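Local coordinates for protein prolyl-tRNA synthetase (Giardia lamblia ATCC 50803, PDB 3IAL) that probably charges tRNA(Pro) with L-proline at the expense of ATP, and is here bound to the prolyl-adenylate intermediate, at residues 202-207 / 279-284; 227-232 / 433-438. All blocks are in the same frame, centred on the assembly; numbering follows the deposited sequence.

Contact 1. Residues 202-207 / 279-284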
loop_
_atom_site.group_PDB
_atom_site.type_symbol
_atom_site.label_atom_id
_atom_site.label_comp_id
_atom_site.label_asym_id
_atom_site.label_seq_id
_atom_site.Cartn_x
_atom_site.Cartn_y
_atom_site.Cartn_z
ATOM N N LEU B 202 3.280 -3.359 18.680
ATOM C CA LEU B 202 1.881 -3.309 19.135
ATOM C C LEU B 202 1.688 -3.738 20.578
ATOM O O LEU B 202 0.563 -3.766 21.062
ATOM C CB LEU B 202 0.966 -4.125 18.216
ATOM C CG LEU B 202 0.931 -3.622 16.777
ATOM C CD1 LEU B 202 0.098 -4.583 15.930
ATOM C CD2 LEU B 202 0.406 -2.180 16.697
ATOM N N CYS B 203 2.785 -4.057 21.263
ATOM C CA CYS B 203 2.771 -4.300 22.707
ATOM C C CYS B 203 1.812 -5.378 23.202
ATOM O O CYS B 203 1.265 -5.250 24.297
ATOM C CB CYS B 203 2.471 -2.994 23.448
ATOM S SG CYS B 203 3.592 -1.665 23.046
ATOM N N PHE B 204 1.604 -6.436 22.419
ATOM C CA PHE B 204 0.832 -7.596 22.898
ATOM C C PHE B 204 1.518 -8.925 22.564
ATOM O O PHE B 204 2.518 -8.963 21.853
ATOM C CB PHE B 204 -0.626 -7.556 22.402
ATOM C CG PHE B 204 -0.796 -7.887 20.940
ATOM C CD1 PHE B 204 -0.909 -9.204 20.522
ATOM C CD2 PHE B 204 -0.861 -6.874 19.986
ATOM C CE1 PHE B 204 -1.074 -9.515 19.171
ATOM C CE2 PHE B 204 -1.019 -7.178 18.629
ATOM C CZ PHE B 204 -1.128 -8.495 18.225
ATOM N N LYS B 205 0.968 -10.003 23.105
ATOM C CA LYS B 205 1.568 -11.325 23.042
ATOM C C LYS B 205 0.545 -12.324 22.514
ATOM O O LYS B 205 -0.652 -12.172 22.735
ATOM C CB LYS B 205 2.000 -11.740 24.456
ATOM C CG LYS B 205 2.891 -12.947 24.508
ATOM C CD LYS B 205 3.269 -13.292 25.924
ATOM C CE LYS B 205 3.934 -14.665 25.987
ATOM N NZ LYS B 205 4.324 -15.028 27.392
ATOM N N GLY B 206 1.030 -13.351 21.830
ATOM C CA GLY B 206 0.195 -14.457 21.390
ATOM C C GLY B 206 0.846 -15.768 21.773
ATOM O O GLY B 206 2.053 -15.815 21.991
ATOM N N GLN B 207 0.052 -16.834 21.853
ATOM C CA GLN B 207 0.597 -18.171 22.099
ATOM C C GLN B 207 1.059 -18.814 20.795
ATOM O O GLN B 207 0.241 -19.134 19.930
ATOM C CB GLN B 207 -0.439 -19.077 22.773
ATOM C CG GLN B 207 0.089 -20.473 23.104
ATOM C CD GLN B 207 1.245 -20.451 24.096
ATOM O OE1 GLN B 207 1.129 -19.893 25.185
ATOM N NE2 GLN B 207 2.358 -21.073 23.727
ATOM N N ALA B 279 -7.225 -5.880 15.185
ATOM C CA ALA B 279 -8.249 -6.303 16.143
ATOM C C ALA B 279 -7.636 -6.576 17.524
ATOM O O ALA B 279 -8.154 -6.097 18.535
ATOM C CB ALA B 279 -8.989 -7.526 15.640
ATOM N N CYS B 280 -6.536 -7.329 17.554
ATOM C CA CYS B 280 -5.850 -7.675 18.813
ATOM C C CYS B 280 -5.340 -6.443 19.566
ATOM O O CYS B 280 -5.656 -6.253 20.733
ATOM C CB CYS B 280 -4.679 -8.626 18.558
ATOM S SG CYS B 280 -5.153 -10.311 18.132
ATOM N N ALA B 281 -4.563 -5.614 18.881
ATOM C CA ALA B 281 -3.982 -4.403 19.469
ATOM C C ALA B 281 -5.047 -3.480 20.050
ATOM O O ALA B 281 -4.864 -2.926 21.133
ATOM C CB ALA B 281 -3.174 -3.660 18.436
ATOM N N LEU B 282 -6.157 -3.311 19.334
ATOM C CA LEU B 282 -7.212 -2.410 19.801
ATOM C C LEU B 282 -7.927 -3.016 21.003
ATOM O O LEU B 282 -8.212 -2.324 21.978
ATOM C CB LEU B 282 -8.217 -2.102 18.693
ATOM C CG LEU B 282 -7.689 -1.402 17.428
ATOM C CD1 LEU B 282 -8.856 -1.112 16.516
ATOM C CD2 LEU B 282 -6.899 -0.125 17.709
ATOM N N SER B 283 -8.187 -4.317 20.925
ATOM C CA SER B 283 -9.043 -5.000 21.886
ATOM C C SER B 283 -8.353 -5.187 23.230
ATOM O O SER B 283 -8.967 -5.005 24.287
ATOM C CB SER B 283 -9.480 -6.357 21.328
ATOM O OG SER B 283 -10.337 -6.204 20.196
ATOM N N ILE B 284 -7.075 -5.547 23.174
ATOM C CA ILE B 284 -6.308 -5.865 24.365
ATOM C C ILE B 284 -5.963 -4.614 25.174
ATOM O O ILE B 284 -6.033 -4.631 26.404
ATOM C CB ILE B 284 -5.028 -6.629 24.010
ATOM C CG1 ILE B 284 -5.391 -8.009 23.443
ATOM C CG2 ILE B 284 -4.139 -6.762 25.245
ATOM C CD1 ILE B 284 -4.222 -8.815 22.915
#
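A buried, mainly apolar contact, with no hydrogen bond between the two segments, joins the loop that follows helix 180-201 to helix 276-285, the helix of motif 3 in the class II aminoacyl-tRNA synthetase core. Phe204 carries most of it. Cys203, the first residue beyond helix 180-201, takes a left-handed helical conformation (phi 56°), a way of ending a helix most often left to glycine, and Phe204 follows with its side chain directed at the motif 3 helix. The Phe204 ring turns one face to Cys280, whose CB lies 3.9 Å from the ring centroid, shifted toward the rim, a CH-pi contact. Cys280 SG stands farther out, 4.9 Å from the Phe204 centroid, in an oblique sulfur-aromatic approach. Ala281 has only a methyl, so the ring can come close to the helix backbone, obliquely: Phe204 CE2 is 3.9 Å from Ala281 N. Leu202 brings its own CB to the same methyl. The Cys280 side chain is about 8 Å from the bound prolyl-adenylate. One turn along the helix, the tip of Ile284 crosses the root of the aromatic side chain at about a right angle, with Ile284 CD1 3.8 Å from Phe204 CB.

Contact 2. Residues 227-232 / 433-438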
loop_
_atom_site.group_PDB
_atom_site.type_symbol
_atom_site.label_atom_id
_atom_site.label_comp_id
_atom_site.label_asym_id
_atom_site.label_seq_id
_atom_site.Cartn_x
_atom_site.Cartn_y
_atom_site.Cartn_z
ATOM N N ASP B 227 -1.996 -17.846 18.459
ATOM C CA ASP B 227 -3.347 -17.762 19.003
ATOM C C ASP B 227 -3.384 -16.723 20.123
ATOM O O ASP B 227 -2.805 -16.935 21.184
ATOM C CB ASP B 227 -3.782 -19.120 19.562
ATOM C CG ASP B 227 -4.307 -20.050 18.505
ATOM O OD1 ASP B 227 -4.617 -19.595 17.382
ATOM O OD2 ASP B 227 -4.443 -21.253 18.812
ATOM N N VAL B 228 -4.069 -15.611 19.887
ATOM C CA VAL B 228 -4.039 -14.483 20.811
ATOM C C VAL B 228 -5.277 -14.495 21.703
ATOM O O VAL B 228 -6.390 -14.506 21.211
ATOM C CB VAL B 228 -3.976 -13.157 20.051
ATOM C CG1 VAL B 228 -4.141 -11.973 21.007
ATOM C CG2 VAL B 228 -2.662 -13.052 19.273
ATOM N N VAL B 229 -5.077 -14.484 23.015
ATOM C CA VAL B 229 -6.197 -14.384 23.941
ATOM C C VAL B 229 -6.842 -12.992 23.863
ATOM O O VAL B 229 -6.178 -11.973 24.057
ATOM C CB VAL B 229 -5.781 -14.664 25.388
ATOM C CG1 VAL B 229 -6.999 -14.546 26.305
ATOM C CG2 VAL B 229 -5.134 -16.041 25.503
ATOM N N MET B 230 -8.139 -12.974 23.567
ATOM C CA MET B 230 -8.921 -11.745 23.488
ATOM C C MET B 230 -9.646 -11.498 24.817
ATOM O O MET B 230 -9.779 -12.425 25.625
ATOM C CB MET B 230 -9.921 -11.856 22.341
ATOM C CG MET B 230 -9.243 -11.966 20.974
ATOM S SD MET B 230 -8.604 -10.383 20.402
ATOM C CE MET B 230 -10.128 -9.566 19.964
ATOM N N PRO B 231 -10.113 -10.257 25.053
ATOM C CA PRO B 231 -10.740 -9.929 26.348
ATOM C C PRO B 231 -11.968 -10.763 26.715
ATOM O O PRO B 231 -12.282 -10.865 27.886
ATOM C CB PRO B 231 -11.121 -8.449 26.203
ATOM C CG PRO B 231 -10.203 -7.919 25.165
ATOM C CD PRO B 231 -9.934 -9.055 24.215
ATOM N N CYS B 232 -12.643 -11.350 25.729
ATOM C CA CYS B 232 -13.781 -12.245 25.978
ATOM C C CYS B 232 -13.346 -13.631 26.467
ATOM O O CYS B 232 -14.169 -14.390 26.946
ATOM C CB CYS B 232 -14.624 -12.405 24.710
ATOM S SG CYS B 232 -13.694 -13.045 23.260
ATOM N N PHE B 433 1.077 -8.420 28.437
ATOM C CA PHE B 433 1.767 -9.690 28.682
ATOM C C PHE B 433 1.259 -10.326 29.974
ATOM O O PHE B 433 1.102 -11.544 30.051
ATOM C CB PHE B 433 3.284 -9.484 28.764
ATOM C CG PHE B 433 3.971 -9.407 27.422
ATOM C CD1 PHE B 433 3.377 -8.762 26.339
ATOM C CD2 PHE B 433 5.232 -9.954 27.254
ATOM C CE1 PHE B 433 4.024 -8.682 25.112
ATOM C CE2 PHE B 433 5.888 -9.874 26.031
ATOM C CZ PHE B 433 5.274 -9.235 24.956
ATOM N N ALA B 434 1.010 -9.504 30.988
ATOM C CA ALA B 434 0.452 -10.006 32.244
ATOM C C ALA B 434 -0.912 -10.622 31.965
ATOM O O ALA B 434 -1.222 -11.694 32.478
ATOM C CB ALA B 434 0.348 -8.891 33.291
ATOM N N PHE B 435 -1.707 -9.958 31.126
ATOM C CA PHE B 435 -3.028 -10.472 30.769
ATOM C C PHE B 435 -2.949 -11.828 30.081
ATOM O O PHE B 435 -3.705 -12.742 30.426
ATOM C CB PHE B 435 -3.787 -9.512 29.868
ATOM C CG PHE B 435 -5.080 -10.075 29.372
ATOM C CD1 PHE B 435 -6.154 -10.235 30.239
ATOM C CD2 PHE B 435 -5.217 -10.487 28.061
ATOM C CE1 PHE B 435 -7.357 -10.775 29.792
ATOM C CE2 PHE B 435 -6.415 -11.026 27.609
ATOM C CZ PHE B 435 -7.485 -11.161 28.474
ATOM N N HIS B 436 -2.050 -11.950 29.106
ATOM C CA HIS B 436 -1.817 -13.226 28.439
ATOM C C HIS B 436 -1.406 -14.298 29.454
ATOM O O HIS B 436 -2.015 -15.370 29.515
ATOM C CB HIS B 436 -0.734 -13.108 27.366
ATOM C CG HIS B 436 -0.284 -14.433 26.835
ATOM N ND1 HIS B 436 -0.861 -15.026 25.736
ATOM C CD2 HIS B 436 0.667 -15.294 27.271
ATOM C CE1 HIS B 436 -0.280 -16.191 25.512
ATOM N NE2 HIS B 436 0.650 -16.376 26.428
ATOM N N ASN B 437 -0.387 -13.994 30.254
ATOM C CA ASN B 437 0.121 -14.949 31.252
ATOM C C ASN B 437 -0.954 -15.407 32.248
ATOM O O ASN B 437 -0.982 -16.567 32.641
ATOM C CB ASN B 437 1.350 -14.381 31.986
ATOM C CG ASN B 437 2.566 -14.235 31.070
ATOM O OD1 ASN B 437 2.722 -14.987 30.111
ATOM N ND2 ASN B 437 3.433 -13.269 31.370
ATOM N N SER B 438 -1.849 -14.498 32.622
ATOM C CA SER B 438 -2.985 -14.818 33.488
ATOM C C SER B 438 -4.053 -15.704 32.810
ATOM O O SER B 438 -4.885 -16.305 33.497
ATOM C CB SER B 438 -3.642 -13.525 33.998
ATOM O OG SER B 438 -4.600 -13.014 33.074
HETATM O O HOH W 1 -2.429 -13.757 23.998
#
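The edge of the Phe435 ring faces the end of strand 222-229 and the loop after it, and two carbonyl oxygens lie there close to the ring plane: Val229 O is 3.7 Å from Phe435 CE2, and Met230 O is 3.9 Å from Phe435 CZ. The rim hydrogens of a benzene ring carry a slight positive charge, so this placing is probably mildly attractive, although no hydrogen bond is formed. Pro231 CA comes to the same corner obliquely. The His436 imidazole has a water in its plane at ND1, while Asn437 OD1 lies at another part of the edge, near CD2 of the imidazole; Val229 CG2 approaches this ring obliquely.

Val229 touches both aromatic side chains, and its branching suits the place. Val229 CG1, anti to the backbone N, packs 3.8 Å from Phe435 CE2, while CG2 approaches the imidazole more loosely. Phe435 reaches the strand because its CG is also anti to the backbone N (chi1 174°), extending the ring away from helix 416-438.

The polar link runs through the water, which accepts from Val229 N at 2.9 Å and is hydrogen-bonded to His436 ND1 at 2.7 Å. It thus satisfies a buried backbone N-H that has no direct partner on the helix.

Asp227, at the start of the segment, forms salt bridges with Arg211 and with Arg487 of the C-terminal region. The contact belongs to the interface characteristic of archaeal and eukaryotic-type prolyl-tRNA synthetases, where the C-terminal part of the chain, here helix 416-438, packs on the class II catalytic core, in this case at the end of strand 222-229.

Both contacts are largely buried, but contact 1 lies deeper, its centre about 7 Å from the centre of the chain against about 14 Å for contact 2. In contact 1 Phe204 and Cys280 are buried and Ile284 partly exposed; in contact 2 Val229 and His436 are buried and Phe435 partly exposed. Contact 1 stays within the catalytic core and is mainly apolar and aromatic; contact 2 brings in helix 416-438 from the C-terminal part of the chain and adds a water and carbonyl oxygens. Strand 222-229 serves both: Val228 touches Phe204, Cys280 and Ile284, whereas Val229 faces helix 416-438. Gln207 N lies 2.9 Å from Asp227 O, a probable hydrogen bond.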